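Side-chain contacts in putative oxidoreductase (Pseudomonas putida, PDB 3L6D), which probably acts as an NADP-dependent oxidoreductase, pairing a Rossmann-type dinucleotide-binding domain with an all-helical C-terminal domain of the reductive aminase-like kind: residues 264-267 against 268-272; 186-189 against 190-193; 74-77 against 78-82; 21-24 against 25-28. All coordinates share one frame; numbering follows the deposited sequence.

Interaction 1 (264-267 against 268-272); sequences PVFD and AVCQV
A sulfur-aromatic contact in the first turns of helix 264-281 joins Phe266 to Cys270, one turn further on. The thiol SG lies 3.4 Å from CE2 of Phe266 and approaches the ring obliquely, 4.1 Å from its centroid and 41° off the ring normal. With CG of Phe266 anti to the backbone N (chi1 -160°), the ring swings past the carbonyl side of its residue, while SG of Cys270 stands beside its own backbone N (chi1 -73°), a torsion that brings it back over the preceding turn. Val269 adds a looser apolar touch, its CG1 lying 4.3 Å from Phe266 CE1. Beneath the pair runs the regular i to i+4 ladder of the helix: Cys270 N donates to Phe266 O at 2.9 Å, and Val269 N donates to Val265 O. At the start of the helix Ala268 N bonds to Pro264 O and more weakly to Val265 O, a bifurcated arrangement in the first turn. In the helical C-terminal domain, the Phe266-Cys270 pair packs against helix 242-259, where Phe266 touches Ile252 and Ala253, and Cys270 touches Phe249 and Ala253. Val265 packs on helix 169-199 of its own chain and also meets Val265 of the second subunit, while Pro264 meets Val272 of that subunit. Asp267, partly exposed, carries its carboxylate away from the sulfur-aromatic pair, and its OD1 is hydrogen-bonded to His257 NE2.

Interaction 2 (186-189 against 190-193); sequences AMVT and FFEA
Four consecutive i to i+4 backbone bonds, from Phe190 N to Ala186 O through Ala193 N to Thr189 O, carry residues 186-193 through the second half of the long helix 169-199, the first helix of the C-terminal domain. Phe191 folds back along the preceding turn, its CG beside the backbone N (chi1 -52°), which lays one ring face over Met187 O, 3.4 Å from the ring plane and over its centre. That oxygen is also the acceptor for Phe191 N, so the aromatic ring covers a carbonyl its own amide already uses. Met187, a selenomethionine, runs beside the ring in the same direction, and its bent terminus brings CE to 4.1 Å from Phe191 CZ. Val188 CG2 closes on the ring at CD2, 4.3 Å away. Phe190 points the other way round the helix, toward Leu211 and Leu212 of helix 204-232, and its ring meets His182 of the second subunit edge-to-face. Glu192, buried and extended, sends its carboxylate to the amides of Val265 and Phe266. Thr189 OG1 is held between its backbone N and carbonyl carbon (chi1 67°), from where it reaches back one turn; it is also hydrogen-bonded to His182 ND1 of the second subunit. Ala186 O thus accepts twice from one face of its plane, from Phe190 N at 3.3 Å and from Thr189 OG1 at 2.7 Å.

Interaction 3 (74-77 against 78-82); sequences LDNH and ATHEV
The imidazole of His80 receives Asn76 at its edge, near the ring plane, with ND2 3.3 Å from CD2, and the amide and ring planes stand 70° apart. The backbone O of Asn76 also lies in the ring plane at the edge, and so does a water that joins the two groups: it accepts from Asn76 ND2 at 3.0 Å and lies 2.8 Å from His80 NE2. The other end of the amide is tied as well, since OD1 takes a hydrogen bond from a second water, which is 2.6 Å from Thr79 OG1. One water on each amide atom would help to fix the rotation of the Asn76 side chain. These residues open helix 76-84, which follows strand 68-71 of the Rossmann-type domain, and Asp75 is its N-cap. The carboxylate stands between the backbone N and the carbonyl carbon of Asp75 (chi1 56°), which turns OD1 toward the first helical turn to accept from Ala78 N at 2.8 Å, with an N-H...O angle of 160°. Thr79 N donates to Asp75 O. Replacing Asp75 by alanine would probably leave the Ala78 amide without its capping acceptor and the helix start less firmly fixed. Farther round the helix, Thr79 packs on Leu73 and Leu111, and Leu111 of helix 105-117 also lies against His80. Set at a helix N-terminus, the Asp75 carboxylate is likely to be stabilised in its charged form by the helix dipole.

Interaction 4 (21-24 against 25-28); sequences GTIM and AQVL
Gln26 lies back along the preceding turn, its extended chain passing over Thr22 O, with CG 3.3 Å from that oxygen, and its amide between the side chains of Thr22 and Ile23. Thr22 CG2 is 4.0 Å from Gln26 CD, whereas Ile23 crosses the glutamine at about a right angle and brings CD1 so near NE2 that the exact placing of the amide is doubtful. CG of Gln26 beside its backbone N (chi1 -70°) directs the amide back to this turn. Ile23 CG1 also meets Val27 CG2, at 4.3 Å. A glycine in place of Gln26 would probably strip the aliphatic cover from Thr22 O and leave the Thr22 methyl without its neighbour. In the backbone, Ala25 N donates to Gly21 O at 2.9 Å and 174°, and the next three amides repeat the pattern. Thr22 is positioned from outside: its OG1 bonds to Gly18 O, and Leu48 of helix 42-50 touches Thr22, Ala25 and Gln26. Helix 19-30 connects strands 12-15 and 35-38 in a beta-alpha-beta unit, and Gly21 fits the last glycine of a GxGxxG pattern, consistent with dinucleotide binding. Gln26 thus meets this turn by van der Waals contact, not by a side-chain hydrogen bond to Thr22 or Ile23.

How the interactions relate
Along the chain the order is interaction 4, interaction 3, interaction 2, interaction 1, and the four split between two domains. Interactions 4 and 3 belong to the Rossmann-type N-terminal domain, on helices 19-30 and 76-84, with centres about 20 Å apart and nearest atoms about 9 Å apart. Interactions 2 and 1 lie in the helical C-terminal domain, on helices 169-199 and 264-281, with centres about 12 Å apart. These two touch through Glu192 and where Val265 CG1 packs 3.7 Å from Thr189 CG2, and both also contact the second subunit. Centres in different domains are 31 to 40 Å apart, separating the Rossmann-type domain, where helix 19-30 probably borders the nucleotide site, from helices that contact the second subunit.

Interaction 1 (264-267 against 268-272)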
loop_
_atom_site.group_PDB
_atom_site.type_symbol
_atom_site.label_atom_id
_atom_site.label_comp_id
_atom_site.label_asym_id
_atom_site.label_seq_id
_atom_site.Cartn_x
_atom_site.Cartn_y
_atom_site.Cartn_z
ATOM N N PRO B 264 12.730 11.315 4.429
ATOM C CA PRO B 264 12.804 10.837 5.805
ATOM C C PRO B 264 12.077 9.519 6.040
ATOM O O PRO B 264 12.511 8.751 6.895
ATOM C CB PRO B 264 12.111 11.949 6.597
ATOM C CG PRO B 264 11.201 12.602 5.589
ATOM C CD PRO B 264 12.022 12.610 4.346
ATOM N N VAL B 265 10.973 9.279 5.321
ATOM C CA VAL B 265 10.195 8.039 5.525
ATOM C C VAL B 265 11.036 6.874 5.054
ATOM O O VAL B 265 11.249 5.907 5.797
ATOM C CB VAL B 265 8.805 8.056 4.837
ATOM C CG1 VAL B 265 8.032 6.773 5.177
ATOM C CG2 VAL B 265 7.997 9.269 5.274
ATOM N N PHE B 266 11.572 6.978 3.833
ATOM C CA PHE B 266 12.475 5.905 3.363
ATOM C C PHE B 266 13.721 5.691 4.215
ATOM O O PHE B 266 14.147 4.553 4.427
ATOM C CB PHE B 266 12.859 6.029 1.875
ATOM C CG PHE B 266 13.354 4.742 1.311
ATOM C CD1 PHE B 266 12.460 3.675 1.079
ATOM C CD2 PHE B 266 14.707 4.527 1.111
ATOM C CE1 PHE B 266 12.918 2.457 0.593
ATOM C CE2 PHE B 266 15.160 3.308 0.628
ATOM C CZ PHE B 266 14.265 2.275 0.361
ATOM N N ASP B 267 14.280 6.779 4.736
ATOM C CA ASP B 267 15.421 6.664 5.652
ATOM C C ASP B 267 15.020 5.826 6.866
ATOM O O ASP B 267 15.812 5.027 7.367
ATOM C CB ASP B 267 15.851 8.050 6.136
ATOM C CG ASP B 267 16.558 8.866 5.051
ATOM O OD1 ASP B 267 16.927 8.294 4.009
ATOM O OD2 ASP B 267 16.754 10.086 5.255
ATOM N N ALA B 268 13.788 6.036 7.340
ATOM C CA ALA B 268 13.330 5.373 8.550
ATOM C C ALA B 268 13.149 3.885 8.242
ATOM O O ALA B 268 13.503 3.016 9.047
ATOM C CB ALA B 268 12.032 6.000 9.034
ATOM N N VAL B 269 12.599 3.602 7.063
ATOM C CA VAL B 269 12.419 2.232 6.598
ATOM C C VAL B 269 13.761 1.515 6.513
ATOM O O VAL B 269 13.876 0.353 6.907
ATOM C CB VAL B 269 11.749 2.248 5.210
ATOM C CG1 VAL B 269 11.897 0.864 4.497
ATOM C CG2 VAL B 269 10.304 2.715 5.364
ATOM N N CYS B 270 14.773 2.199 5.982
ATOM C CA CYS B 270 16.138 1.639 5.952
ATOM C C CYS B 270 16.666 1.342 7.345
ATOM O O CYS B 270 17.231 0.268 7.578
ATOM C CB CYS B 270 17.109 2.586 5.249
ATOM S SG CYS B 270 16.845 2.584 3.519
ATOM N N GLN B 271 16.454 2.293 8.260
ATOM C CA GLN B 271 16.830 2.142 9.685
ATOM C C GLN B 271 16.237 0.866 10.283
ATOM O O GLN B 271 16.942 0.084 10.900
ATOM C CB GLN B 271 16.421 3.395 10.508
ATOM C CG GLN B 271 16.764 3.337 11.996
ATOM C CD GLN B 271 16.322 4.580 12.798
ATOM O OE1 GLN B 271 15.588 5.452 12.302
ATOM N NE2 GLN B 271 16.776 4.653 14.051
ATOM N N VAL B 272 14.938 0.659 10.089
ATOM C CA VAL B 272 14.249 -0.519 10.588
ATOM C C VAL B 272 14.851 -1.836 10.072
ATOM O O VAL B 272 15.088 -2.776 10.858
ATOM C CB VAL B 272 12.730 -0.453 10.251
ATOM C CG1 VAL B 272 12.035 -1.774 10.579
ATOM C CG2 VAL B 272 12.069 0.679 11.042
#

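Interaction 2 (186-189 against 190-193)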
loop_
_atom_site.group_PDB
_atom_site.type_symbol
_atom_site.label_atom_id
_atom_site.label_comp_id
_atom_site.label_asym_id
_atom_site.label_seq_id
_atom_site.Cartn_x
_atom_site.Cartn_y
_atom_site.Cartn_z
ATOM N N ALA B 186 1.319 4.372 4.467
ATOM C CA ALA B 186 1.379 3.842 3.094
ATOM C C ALA B 186 1.107 4.961 2.100
ATOM O O ALA B 186 1.836 5.103 1.118
ATOM C CB ALA B 186 0.385 2.713 2.924
HETATM N N MSE B 187 0.091 5.773 2.359
HETATM C CA MSE B 187 -0.173 6.946 1.517
HETATM C C MSE B 187 1.005 7.898 1.436
HETATM O O MSE B 187 1.356 8.367 0.334
HETATM C CB MSE B 187 -1.401 7.710 2.022
HETATM C CG MSE B 187 -2.681 6.872 1.976
HETATM SE SE MSE B 187 -4.156 7.833 2.844
HETATM C CE MSE B 187 -3.973 9.607 2.078
ATOM N N VAL B 188 1.587 8.218 2.594
ATOM C CA VAL B 188 2.690 9.161 2.629
ATOM C C VAL B 188 3.960 8.619 1.897
ATOM O O VAL B 188 4.649 9.392 1.228
ATOM C CB VAL B 188 2.944 9.659 4.062
ATOM C CG1 VAL B 188 4.227 10.481 4.142
ATOM C CG2 VAL B 188 1.714 10.472 4.559
ATOM N N THR B 189 4.227 7.307 1.975
ATOM C CA THR B 189 5.357 6.728 1.232
ATOM C C THR B 189 5.161 6.970 -0.247
ATOM O O THR B 189 6.132 7.212 -0.980
ATOM C CB THR B 189 5.581 5.186 1.447
ATOM O OG1 THR B 189 4.481 4.436 0.895
ATOM C CG2 THR B 189 5.793 4.838 2.930
ATOM N N PHE B 190 3.903 6.940 -0.677
ATOM C CA PHE B 190 3.610 7.212 -2.065
ATOM C C PHE B 190 3.888 8.682 -2.418
ATOM O O PHE B 190 4.550 8.951 -3.423
ATOM C CB PHE B 190 2.178 6.763 -2.423
ATOM C CG PHE B 190 1.821 6.975 -3.856
ATOM C CD1 PHE B 190 2.130 6.011 -4.814
ATOM C CD2 PHE B 190 1.158 8.152 -4.261
ATOM C CE1 PHE B 190 1.809 6.215 -6.157
ATOM C CE2 PHE B 190 0.823 8.365 -5.613
ATOM C CZ PHE B 190 1.156 7.397 -6.564
ATOM N N PHE B 191 3.396 9.629 -1.596
ATOM C CA PHE B 191 3.691 11.055 -1.788
ATOM C C PHE B 191 5.175 11.330 -1.825
ATOM O O PHE B 191 5.644 12.079 -2.690
ATOM C CB PHE B 191 2.959 11.967 -0.753
ATOM C CG PHE B 191 1.490 11.730 -0.675
ATOM C CD1 PHE B 191 0.754 11.413 -1.819
ATOM C CD2 PHE B 191 0.818 11.804 0.548
ATOM C CE1 PHE B 191 -0.623 11.181 -1.747
ATOM C CE2 PHE B 191 -0.558 11.576 0.628
ATOM C CZ PHE B 191 -1.281 11.272 -0.516
ATOM N N GLU B 192 5.915 10.714 -0.906
ATOM C CA GLU B 192 7.373 10.893 -0.840
ATOM C C GLU B 192 8.097 10.408 -2.131
ATOM O O GLU B 192 8.991 11.082 -2.633
ATOM C CB GLU B 192 7.964 10.249 0.444
ATOM C CG GLU B 192 9.502 10.363 0.579
ATOM C CD GLU B 192 10.083 9.729 1.843
ATOM O OE1 GLU B 192 10.102 10.400 2.906
ATOM O OE2 GLU B 192 10.569 8.585 1.776
ATOM N N ALA B 193 7.685 9.251 -2.656
ATOM C CA ALA B 193 8.338 8.657 -3.831
ATOM C C ALA B 193 8.012 9.459 -5.069
ATOM O O ALA B 193 8.907 9.762 -5.867
ATOM C CB ALA B 193 7.944 7.179 -4.000
#

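Interaction 3 (74-77 against 78-82)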
loop_
_atom_site.group_PDB
_atom_site.type_symbol
_atom_site.label_atom_id
_atom_site.label_comp_id
_atom_site.label_asym_id
_atom_site.label_seq_id
_atom_site.Cartn_x
_atom_site.Cartn_y
_atom_site.Cartn_z
ATOM N N LEU B 74 -18.753 17.708 17.093
ATOM C CA LEU B 74 -17.445 18.343 16.933
ATOM C C LEU B 74 -16.407 17.625 17.780
ATOM O O LEU B 74 -15.386 17.170 17.267
ATOM C CB LEU B 74 -17.464 19.845 17.287
ATOM C CG LEU B 74 -16.116 20.563 16.993
ATOM C CD1 LEU B 74 -15.693 20.423 15.513
ATOM C CD2 LEU B 74 -16.100 22.035 17.418
ATOM N N ASP B 75 -16.673 17.528 19.080
ATOM C CA ASP B 75 -15.685 16.937 19.984
ATOM C C ASP B 75 -16.351 16.370 21.227
ATOM O O ASP B 75 -17.590 16.364 21.330
ATOM C CB ASP B 75 -14.616 17.990 20.345
ATOM C CG ASP B 75 -15.215 19.245 20.956
ATOM O OD1 ASP B 75 -16.391 19.209 21.411
ATOM O OD2 ASP B 75 -14.498 20.274 20.996
ATOM N N ASN B 76 -15.537 15.943 22.191
ATOM C CA ASN B 76 -16.072 15.399 23.422
ATOM C C ASN B 76 -16.874 16.451 24.190
ATOM O O ASN B 76 -17.931 16.139 24.710
ATOM C CB ASN B 76 -14.967 14.780 24.292
ATOM C CG ASN B 76 -15.467 13.593 25.102
ATOM O OD1 ASN B 76 -15.878 12.583 24.527
ATOM N ND2 ASN B 76 -15.443 13.710 26.441
ATOM N N HIS B 77 -16.376 17.692 24.270
ATOM C CA HIS B 77 -17.169 18.774 24.888
ATOM C C HIS B 77 -18.599 18.793 24.302
ATOM O O HIS B 77 -19.574 18.832 25.071
ATOM C CB HIS B 77 -16.517 20.150 24.694
ATOM C CG HIS B 77 -15.270 20.361 25.500
ATOM N ND1 HIS B 77 -15.205 20.110 26.856
ATOM C CD2 HIS B 77 -14.051 20.839 25.148
ATOM C CE1 HIS B 77 -13.997 20.418 27.304
ATOM N NE2 HIS B 77 -13.275 20.855 26.286
ATOM N N ALA B 78 -18.707 18.732 22.965
ATOM C CA ALA B 78 -20.010 18.752 22.265
ATOM C C ALA B 78 -20.910 17.540 22.639
ATOM O O ALA B 78 -22.139 17.670 22.766
ATOM C CB ALA B 78 -19.812 18.836 20.747
ATOM N N THR B 79 -20.286 16.377 22.836
ATOM C CA THR B 79 -21.028 15.155 23.211
ATOM C C THR B 79 -21.646 15.352 24.592
ATOM O O THR B 79 -22.824 15.050 24.796
ATOM C CB THR B 79 -20.114 13.921 23.214
ATOM O OG1 THR B 79 -19.506 13.774 21.926
ATOM C CG2 THR B 79 -20.890 12.628 23.551
ATOM N N HIS B 80 -20.874 15.887 25.542
ATOM C CA HIS B 80 -21.387 16.010 26.905
ATOM C C HIS B 80 -22.478 17.055 26.966
ATOM O O HIS B 80 -23.463 16.873 27.659
ATOM C CB HIS B 80 -20.264 16.283 27.893
ATOM C CG HIS B 80 -19.516 15.052 28.296
ATOM N ND1 HIS B 80 -19.886 14.274 29.376
ATOM C CD2 HIS B 80 -18.421 14.457 27.759
ATOM C CE1 HIS B 80 -19.043 13.265 29.498
ATOM N NE2 HIS B 80 -18.149 13.345 28.521
ATOM N N GLU B 81 -22.309 18.140 26.213
ATOM C CA GLU B 81 -23.323 19.205 26.107
ATOM C C GLU B 81 -24.694 18.677 25.593
ATOM O O GLU B 81 -25.765 18.946 26.189
ATOM C CB GLU B 81 -22.792 20.309 25.201
ATOM C CG GLU B 81 -23.803 21.407 24.896
ATOM C CD GLU B 81 -23.243 22.494 23.989
ATOM O OE1 GLU B 81 -22.380 22.195 23.122
ATOM O OE2 GLU B 81 -23.684 23.662 24.143
ATOM N N VAL B 82 -24.644 17.919 24.496
ATOM C CA VAL B 82 -25.830 17.252 23.963
ATOM C C VAL B 82 -26.487 16.383 25.045
ATOM O O VAL B 82 -27.698 16.486 25.275
ATOM C CB VAL B 82 -25.488 16.418 22.677
ATOM C CG1 VAL B 82 -26.562 15.386 22.389
ATOM C CG2 VAL B 82 -25.296 17.331 21.474
HETATM O O HOH W 1 -16.043 11.508 28.362
HETATM O O HOH W 2 -17.252 12.441 22.226
#

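Interaction 4 (21-24 against 25-28)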
loop_
_atom_site.group_PDB
_atom_site.type_symbol
_atom_site.label_atom_id
_atom_site.label_comp_id
_atom_site.label_asym_id
_atom_site.label_seq_id
_atom_site.Cartn_x
_atom_site.Cartn_y
_atom_site.Cartn_z
ATOM N N GLY B 21 -21.809 13.475 9.411
ATOM C CA GLY B 21 -23.211 13.256 9.749
ATOM C C GLY B 21 -24.153 13.511 8.577
ATOM O O GLY B 21 -25.057 12.721 8.335
ATOM N N THR B 22 -23.939 14.594 7.831
ATOM C CA THR B 22 -24.782 14.877 6.663
ATOM C C THR B 22 -24.706 13.730 5.675
ATOM O O THR B 22 -25.753 13.261 5.195
ATOM C CB THR B 22 -24.419 16.231 5.978
ATOM O OG1 THR B 22 -24.617 17.283 6.922
ATOM C CG2 THR B 22 -25.323 16.484 4.755
ATOM N N ILE B 23 -23.492 13.236 5.373
ATOM C CA ILE B 23 -23.434 12.137 4.405
ATOM C C ILE B 23 -24.037 10.845 4.931
ATOM O O ILE B 23 -24.654 10.101 4.186
ATOM C CB ILE B 23 -22.039 11.882 3.698
ATOM C CG1 ILE B 23 -22.243 11.055 2.394
ATOM C CG2 ILE B 23 -21.122 11.056 4.528
ATOM C CD1 ILE B 23 -22.714 11.838 1.201
HETATM N N MSE B 24 -23.853 10.574 6.210
HETATM C CA MSE B 24 -24.465 9.393 6.798
HETATM C C MSE B 24 -25.993 9.450 6.673
HETATM O O MSE B 24 -26.638 8.476 6.223
HETATM C CB MSE B 24 -24.032 9.276 8.243
HETATM C CG MSE B 24 -22.587 8.829 8.362
HETATM SE SE MSE B 24 -22.130 8.641 10.256
HETATM C CE MSE B 24 -20.404 7.675 10.142
ATOM N N ALA B 25 -26.571 10.587 7.041
ATOM C CA ALA B 25 -28.027 10.765 6.889
ATOM C C ALA B 25 -28.463 10.580 5.425
ATOM O O ALA B 25 -29.461 9.907 5.166
ATOM C CB ALA B 25 -28.497 12.109 7.460
ATOM N N GLN B 26 -27.744 11.185 4.478
ATOM C CA GLN B 26 -28.150 11.070 3.062
ATOM C C GLN B 26 -28.098 9.641 2.588
ATOM O O GLN B 26 -29.026 9.157 1.919
ATOM C CB GLN B 26 -27.239 11.934 2.169
ATOM C CG GLN B 26 -27.430 13.432 2.323
ATOM C CD GLN B 26 -26.384 14.255 1.552
ATOM O OE1 GLN B 26 -26.708 15.297 0.961
ATOM N NE2 GLN B 26 -25.135 13.794 1.551
ATOM N N VAL B 27 -27.010 8.942 2.932
ATOM C CA VAL B 27 -26.842 7.539 2.521
ATOM C C VAL B 27 -27.991 6.687 3.076
ATOM O O VAL B 27 -28.667 5.923 2.331
ATOM C CB VAL B 27 -25.410 7.003 2.931
ATOM C CG1 VAL B 27 -25.376 5.497 3.115
ATOM C CG2 VAL B 27 -24.395 7.419 1.870
ATOM N N LEU B 28 -28.252 6.857 4.366
ATOM C CA LEU B 28 -29.337 6.129 5.006
ATOM C C LEU B 28 -30.703 6.461 4.389
ATOM O O LEU B 28 -31.482 5.536 4.127
ATOM C CB LEU B 28 -29.328 6.359 6.527
ATOM C CG LEU B 28 -28.069 5.865 7.231
ATOM C CD1 LEU B 28 -28.024 6.480 8.661
ATOM C CD2 LEU B 28 -28.080 4.307 7.277
#